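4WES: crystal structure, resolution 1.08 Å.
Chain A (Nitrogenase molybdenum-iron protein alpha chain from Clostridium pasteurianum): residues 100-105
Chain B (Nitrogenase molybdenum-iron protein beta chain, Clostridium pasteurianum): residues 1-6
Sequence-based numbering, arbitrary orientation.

Chain A (100-105) NFNEYV
Chain B 1-6: MLDATP

The most unusual feature of this contact is that two type I beta turns meet without any backbone-to-backbone hydrogen bond, and the hydroxyl of one tyrosine sits against the second turn. The first turn runs from F101(A) to Y104(A), with phi/psi of -53/-31 at N102(A) and -86/2 at E103(A), and is closed by Y104(A) N donating to F101(A) O at 3.0 Å; the second runs from L2(B) to T5(B), with -68/-25 at D3(B) and -78/-3 at A4(B), closed by T5(B) N donating to L2(B) O at 3.1 Å. Neither stretch contains regular helix or strand. In register, the CA of F101(A) lies 7.4 Å from that of A4(B), and the CA of E103(A) lies 6.5 Å from that of L2(B), so the chains pass each other in opposite senses. About 320 Å² of surface is buried, both sides summed.

Y104(A) has phi/psi of -122/153 and chi1 in the m well (-59°), with chi2 at -96°. Its CB points sideways, yet the length of the side chain brings its end to chain B. There Y104(A) OH hydrogen-bonds to T5(B) OG1 at 2.7 Å, and either hydroxyl could be the donor. T5(B), chi1 m, places OG1 near the plane of the tyrosine ring, at its edge. The same Y104(A) OH lies 3.1 Å from L2(B) O and 3.2 Å from A4(B) N. Tyrosine suits this place because it joins a polar tip to a broad apolar ring. Over one face of the Y104(A) ring lies L2(B) CD2, 4.0 Å from the ring centroid and 27° off the normal, a CH-pi contact.

L2(B) reaches this position with chi1 m and chi2 t from a backbone of phi/psi 52/45, a left-handed conformation less common for residues with a side chain. Its methyl also packs against the aliphatic part of E103(A), with E103(A) CB and L2(B) CD2 3.9 Å apart.

E103(A) points its CB toward chain B. With chi1 m (-61°), chi2 t (153°) and chi3 at 155°, the side chain is extended beyond CB, and its carboxylate reaches the start of chain B, where L2(B) N donates to E103(A) OE2 at 2.9 Å with an angle of 151°. Water 2 donates to E103(A) OE2 at 2.8 Å and accepts from D3(B) N at 3.0 Å, so the carboxylate serves two successive amides, one directly and one through water. M1(B) N itself donates to D3(B) OD1 at 2.8 Å.

A4(B) points toward chain A, and A4(B) CB lies against both aromatic rings, 3.9 Å from F101(A) CE1 and 4.0 Å from Y104(A) CZ. F101(A), chi1 m (-56°) and chi2 -70°, is a buried apolar ring whose end comes near chain B, so the A4(B) methyl meets carbon. Water 1 adds a second bridge, donating to N100(A) O at 2.7 Å and accepting a weak bond from A4(B) N at 3.1 Å.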

ATOM      1  N   ASN A 100     -27.955 -10.369 -11.753  1.00  9.64           N
ATOM      2  CA  ASN A 100     -27.388  -9.028 -11.838  1.00  9.83           C
ATOM      3  C   ASN A 100     -26.102  -9.111 -12.640  1.00  9.29           C
ATOM      4  O   ASN A 100     -25.128  -9.704 -12.175  1.00 10.17           O
ATOM      5  CB  ASN A 100     -27.086  -8.502 -10.428  1.00 10.67           C
ATOM      6  CG  ASN A 100     -26.297  -7.216 -10.425  1.00 10.03           C
ATOM      7  OD1 ASN A 100     -26.293  -6.471 -11.414  1.00 10.10           O
ATOM      8  ND2 ASN A 100     -25.581  -6.986  -9.330  1.00 12.16           N
ATOM      9  N   PHE A 101     -26.098  -8.518 -13.836  1.00  9.80           N
ATOM     10  CA  PHE A 101     -24.917  -8.541 -14.704  1.00 10.64           C
ATOM     11  C   PHE A 101     -24.161  -7.216 -14.727  1.00 10.00           C
ATOM     12  O   PHE A 101     -23.292  -7.009 -15.601  1.00 10.97           O
ATOM     13  CB  PHE A 101     -25.310  -8.966 -16.116  1.00 11.86           C
ATOM     14  CG  PHE A 101     -26.013 -10.308 -16.156  1.00 11.74           C
ATOM     15  CD1 PHE A 101     -25.335 -11.470 -15.892  1.00 13.46           C
ATOM     16  CD2 PHE A 101     -27.378 -10.397 -16.409  1.00 11.54           C
ATOM     17  CE1 PHE A 101     -25.963 -12.689 -15.873  1.00 15.43           C
ATOM     18  CE2 PHE A 101     -28.014 -11.634 -16.405  1.00 13.03           C
ATOM     19  CZ  PHE A 101     -27.305 -12.776 -16.127  1.00 13.94           C
ATOM     20  N   ASN A 102     -24.397  -6.345 -13.752  1.00 10.55           N
ATOM     21  CA  ASN A 102     -23.686  -5.037 -13.702  1.00 12.04           C
ATOM     22  C   ASN A 102     -22.211  -5.114 -13.765  1.00  9.90           C
ATOM     23  O   ASN A 102     -21.579  -4.153 -14.221  1.00 11.82           O
ATOM     24  CB  ASN A 102     -23.955  -4.267 -12.363  1.00 14.91           C
ATOM     25  CG  ASN A 102     -24.937  -3.124 -12.521  1.00 12.00           C
ATOM     26  OD1 ASN A 102     -25.934  -3.247 -13.238  1.00 13.70           O
ATOM     27  ND2 ASN A 102     -24.706  -1.966 -11.817  1.00  9.80           N
ATOM     28  N   GLU A 103     -21.616  -6.188 -13.234  1.00  8.57           N
ATOM     29  CA  GLU A 103     -20.172  -6.277 -13.091  1.00  9.81           C
ATOM     30  C   GLU A 103     -19.499  -6.799 -14.350  1.00  9.35           C
ATOM     31  O   GLU A 103     -18.287  -6.951 -14.356  1.00 11.64           O
ATOM     32  CB  GLU A 103     -19.808  -7.133 -11.874  1.00  9.18           C
ATOM     33  CG  GLU A 103     -20.330  -6.569 -10.562  1.00 10.36           C
ATOM     34  CD  GLU A 103     -20.594  -7.560  -9.447  1.00 10.15           C
ATOM     35  OE1 GLU A 103     -20.551  -7.137  -8.269  1.00 11.19           O
ATOM     36  OE2 GLU A 103     -20.891  -8.741  -9.737  1.00 10.25           O
ATOM     37  N   TYR A 104     -20.265  -7.061 -15.400  1.00  8.12           N
ATOM     38  CA  TYR A 104     -19.790  -7.708 -16.603  1.00  8.21           C
ATOM     39  C   TYR A 104     -20.013  -6.830 -17.820  1.00  8.12           C
ATOM     40  O   TYR A 104     -20.955  -6.056 -17.852  1.00  8.32           O
ATOM     41  CB  TYR A 104     -20.534  -9.025 -16.878  1.00  8.73           C
ATOM     42  CG  TYR A 104     -20.419 -10.042 -15.792  1.00  8.17           C
ATOM     43  CD1 TYR A 104     -19.476 -11.049 -15.835  1.00  9.42           C
ATOM     44  CD2 TYR A 104     -21.277 -10.034 -14.694  1.00  9.31           C
ATOM     45  CE1 TYR A 104     -19.385 -11.998 -14.823  1.00  9.21           C
ATOM     46  CE2 TYR A 104     -21.180 -10.979 -13.692  1.00  9.13           C
ATOM     47  CZ  TYR A 104     -20.254 -11.974 -13.763  1.00  8.16           C
ATOM     48  OH  TYR A 104     -20.181 -12.895 -12.754  1.00  9.71           O
ATOM     49  N   VAL A 105     -19.177  -6.999 -18.850  1.00  7.63           N
ATOM     50  CA  VAL A 105     -19.550  -6.565 -20.203  1.00  7.82           C
ATOM     51  C   VAL A 105     -19.388  -7.733 -21.164  1.00  8.01           C
ATOM     52  O   VAL A 105     -18.460  -8.550 -21.038  1.00  9.39           O
ATOM     53  CB  VAL A 105     -18.755  -5.340 -20.699  1.00  8.46           C
ATOM     54  CG1 VAL A 105     -19.198  -4.089 -19.959  1.00  8.76           C
ATOM     55  CG2 VAL A 105     -17.245  -5.536 -20.608  1.00  8.78           C
TER
ATOM     56  N   MET B   1     -20.127 -11.511  -5.176  1.00  9.36           N
ATOM     57  CA  MET B   1     -19.677 -10.618  -6.281  1.00  8.78           C
ATOM     58  C   MET B   1     -19.312 -11.516  -7.443  1.00  9.11           C
ATOM     59  O   MET B   1     -18.838 -12.631  -7.259  1.00  9.49           O
ATOM     60  CB  MET B   1     -18.496  -9.780  -5.795  1.00  9.91           C
ATOM     61  CG  MET B   1     -17.837  -8.913  -6.831  1.00 10.28           C
ATOM     62  SD  MET B   1     -16.793  -7.625  -6.104  1.00 10.40           S
ATOM     63  CE  MET B   1     -18.097  -6.528  -5.493  1.00 11.50           C
ATOM     64  N   LEU B   2     -19.565 -11.041  -8.663  1.00  8.88           N
ATOM     65  CA  LEU B   2     -19.342 -11.858  -9.883  1.00  9.21           C
ATOM     66  C   LEU B   2     -20.072 -13.200  -9.707  1.00  8.86           C
ATOM     67  O   LEU B   2     -19.571 -14.271 -10.032  1.00  9.21           O
ATOM     68  CB  LEU B   2     -17.855 -12.022 -10.185  1.00  9.35           C
ATOM     69  CG  LEU B   2     -17.131 -10.755 -10.605  1.00  9.32           C
ATOM     70  CD1 LEU B   2     -15.639 -10.990 -10.515  1.00  9.93           C
ATOM     71  CD2 LEU B   2     -17.544 -10.323 -11.978  1.00 10.60           C
ATOM     72  N   ASP B   3     -21.309 -13.117  -9.229  1.00  8.94           N
ATOM     73  CA  ASP B   3     -22.055 -14.328  -8.840  1.00  9.59           C
ATOM     74  C   ASP B   3     -22.393 -15.172 -10.047  1.00 10.20           C
ATOM     75  O   ASP B   3     -22.613 -16.385  -9.885  1.00 12.10           O
ATOM     76  CB  ASP B   3     -23.317 -13.966  -8.084  1.00  9.87           C
ATOM     77  CG  ASP B   3     -23.069 -13.347  -6.729  1.00 10.96           C
ATOM     78  OD1 ASP B   3     -21.926 -13.280  -6.294  1.00 11.55           O
ATOM     79  OD2 ASP B   3     -24.062 -12.976  -6.077  1.00 13.74           O
ATOM     80  N   ALA B   4     -22.487 -14.588 -11.226  1.00 10.18           N
ATOM     81  CA  ALA B   4     -22.835 -15.314 -12.441  1.00 10.87           C
ATOM     82  C   ALA B   4     -21.700 -16.097 -13.033  1.00 10.38           C
ATOM     83  O   ALA B   4     -21.895 -16.790 -14.019  1.00 11.88           O
ATOM     84  CB  ALA B   4     -23.411 -14.350 -13.486  1.00 11.13           C
ATOM     85  N   THR B   5     -20.499 -16.017 -12.453  1.00  9.89           N
ATOM     86  CA  THR B   5     -19.363 -16.752 -12.973  1.00 10.85           C
ATOM     87  C   THR B   5     -19.295 -18.143 -12.326  1.00 12.11           C
ATOM     88  O   THR B   5     -19.057 -18.228 -11.120  1.00 13.89           O
ATOM     89  CB  THR B   5     -18.066 -15.983 -12.690  1.00 10.40           C
ATOM     90  OG1 THR B   5     -18.203 -14.697 -13.289  1.00  9.93           O
ATOM     91  CG2 THR B   5     -16.881 -16.724 -13.280  1.00 10.48           C
ATOM     92  N   PRO B   6     -19.507 -19.212 -13.109  1.00 12.84           N
ATOM     93  CA  PRO B   6     -19.518 -20.525 -12.467  1.00 14.09           C
ATOM     94  C   PRO B   6     -18.136 -21.106 -12.342  1.00 13.09           C
ATOM     95  O   PRO B   6     -17.200 -20.696 -13.030  1.00 12.91           O
ATOM     96  CB  PRO B   6     -20.349 -21.370 -13.422  1.00 17.91           C
ATOM     97  CG  PRO B   6     -20.296 -20.724 -14.743  1.00 20.41           C
ATOM     98  CD  PRO B   6     -19.845 -19.276 -14.541  1.00 12.81           C
TER
HETATM   99  O   HOH W   1     -23.659 -11.771 -11.116  1.00 11.18           O
HETATM  100  O   HOH W   2     -22.800 -10.538  -8.816  1.00 11.17           O